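Local coordinates for lantibiotic dehydratase (PDB 5EHK), which probably dehydrates serine and threonine residues of the NAI-107 precursor peptide, using glutamyl-tRNA as the source of the activating glutamate, at residues 1088-1091 with 1092-1096. Sequence-based numbering, arbitrary orientation.
Sequences GSAE and RERSV
Ser1089 caps the first turn of helix 1090-1109: its OG accepts the backbone N-H of Arg1092 at 3.1 Å, the N-H...O angle being 152°. The hydroxyl is swung away from the Ser1089 backbone N (chi1 165°), which carries it over the helix start, beside CB of Arg1092. This is a classic serine N-cap, in which the hydroxyl supplies an acceptor to an amide of the helix's first turn.

Backbone bonds of the i to i+4 kind take over at once. Glu1093 N binds Ser1089 O and Arg1094 N binds Ala1090 O, so the helical pattern is set from the cap residue onward. Ser1095 N continues it to Glu1091 O at 2.9 Å. The last carbonyl is gripped twice, since Ser1095 OG also donates to Glu1091 O at 3.2 Å, coming from above the carbonyl plane. Ser1095 turns OG beside its own backbone N, opposite the carbonyl carbon (chi1 -55°), back toward the preceding turn.

Among the longer side chains, Arg1094 bends at chi2 and chi3 and curls back over the first turn. One face of its guanidinium lies over Ala1090 O and Glu1091 CA, both set toward the rim of the group, while NH1 comes 3.7 Å from Ala1090 CB. The Glu1091 carboxylate stays apart, with OE1 5.8 Å from Arg1094 NH2, too far for a salt bridge, though a weak long-range attraction is possible.

Arg1092 and Glu1093 spend their charged ends elsewhere: Arg1092 makes a salt bridge to Asp951 at the start of helix 950-965, and Glu1093 bonds His1079 of helix 1068-1085. The capped turn thus starts the chain's last helix at the protein surface, with Val1096 packing on Asp951 and Thr954 of helix 950-965.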
loop_
_atom_site.group_PDB
_atom_site.type_symbol
_atom_site.label_atom_id
_atom_site.label_comp_id
_atom_site.label_asym_id
_atom_site.label_seq_id
_atom_site.Cartn_x
_atom_site.Cartn_y
_atom_site.Cartn_z
ATOM N N GLY A 1088 -4.629 21.410 5.506
ATOM C CA GLY A 1088 -4.848 20.303 4.617
ATOM C C GLY A 1088 -3.484 20.232 3.946
ATOM O O GLY A 1088 -3.327 19.628 2.879
ATOM N N SER A 1089 -2.499 20.878 4.583
ATOM C CA SER A 1089 -1.098 20.833 4.149
ATOM C C SER A 1089 -0.129 21.252 5.260
ATOM O O SER A 1089 -0.033 22.433 5.601
ATOM C CB SER A 1089 -0.898 21.745 2.935
ATOM O OG SER A 1089 0.474 22.004 2.698
ATOM N N ALA A 1090 0.607 20.287 5.807
ATOM C CA ALA A 1090 1.571 20.570 6.883
ATOM C C ALA A 1090 2.712 21.519 6.470
ATOM O O ALA A 1090 3.147 22.361 7.263
ATOM C CB ALA A 1090 2.115 19.290 7.488
ATOM N N GLU A 1091 3.192 21.385 5.237
ATOM C CA GLU A 1091 4.250 22.265 4.760
ATOM C C GLU A 1091 3.712 23.692 4.643
ATOM O O GLU A 1091 4.380 24.641 5.041
ATOM C CB GLU A 1091 4.826 21.780 3.414
ATOM C CG GLU A 1091 3.882 21.936 2.215
ATOM C CD GLU A 1091 4.532 21.620 0.867
ATOM O OE1 GLU A 1091 5.776 21.459 0.813
ATOM O OE2 GLU A 1091 3.789 21.566 -0.142
ATOM N N ARG A 1092 2.487 23.836 4.141
ATOM C CA ARG A 1092 1.911 25.155 3.958
ATOM C C ARG A 1092 1.790 25.885 5.294
ATOM O O ARG A 1092 2.071 27.077 5.393
ATOM C CB ARG A 1092 0.560 25.103 3.237
ATOM C CG ARG A 1092 0.087 26.509 2.817
ATOM C CD ARG A 1092 -1.290 26.531 2.189
ATOM N NE ARG A 1092 -1.650 27.875 1.735
ATOM C CZ ARG A 1092 -2.784 28.167 1.101
ATOM N NH1 ARG A 1092 -3.674 27.224 0.865
ATOM N NH2 ARG A 1092 -3.037 29.405 0.721
ATOM N N GLU A 1093 1.392 25.161 6.328
ATOM C CA GLU A 1093 1.314 25.753 7.646
ATOM C C GLU A 1093 2.681 26.204 8.167
ATOM O O GLU A 1093 2.802 27.269 8.771
ATOM C CB GLU A 1093 0.666 24.780 8.630
ATOM C CG GLU A 1093 0.532 25.377 10.001
ATOM C CD GLU A 1093 -0.200 24.481 10.946
ATOM O OE1 GLU A 1093 -1.014 23.660 10.466
ATOM O OE2 GLU A 1093 0.053 24.586 12.168
ATOM N N ARG A 1094 3.712 25.404 7.919
ATOM C CA ARG A 1094 5.064 25.755 8.348
ATOM C C ARG A 1094 5.613 26.978 7.622
ATOM O O ARG A 1094 6.304 27.792 8.228
ATOM C CB ARG A 1094 6.011 24.571 8.211
ATOM C CG ARG A 1094 6.335 23.924 9.519
ATOM C CD ARG A 1094 6.277 22.404 9.406
ATOM N NE ARG A 1094 6.799 21.963 8.123
ATOM C CZ ARG A 1094 6.493 20.805 7.561
ATOM N NH1 ARG A 1094 5.665 19.978 8.182
ATOM N NH2 ARG A 1094 7.008 20.483 6.382
ATOM N N SER A 1095 5.324 27.103 6.329
ATOM C CA SER A 1095 5.731 28.295 5.599
ATOM C C SER A 1095 5.039 29.518 6.177
ATOM O O SER A 1095 5.700 30.445 6.653
ATOM C CB SER A 1095 5.413 28.177 4.114
ATOM O OG SER A 1095 6.004 27.004 3.578
ATOM N N VAL A 1096 3.706 29.491 6.181
ATOM C CA VAL A 1096 2.931 30.643 6.611
ATOM C C VAL A 1096 3.298 31.033 8.036
ATOM O O VAL A 1096 3.373 32.231 8.343
ATOM C CB VAL A 1096 1.407 30.403 6.500
ATOM C CG1 VAL A 1096 0.644 31.641 6.943
ATOM C CG2 VAL A 1096 1.034 30.067 5.071
#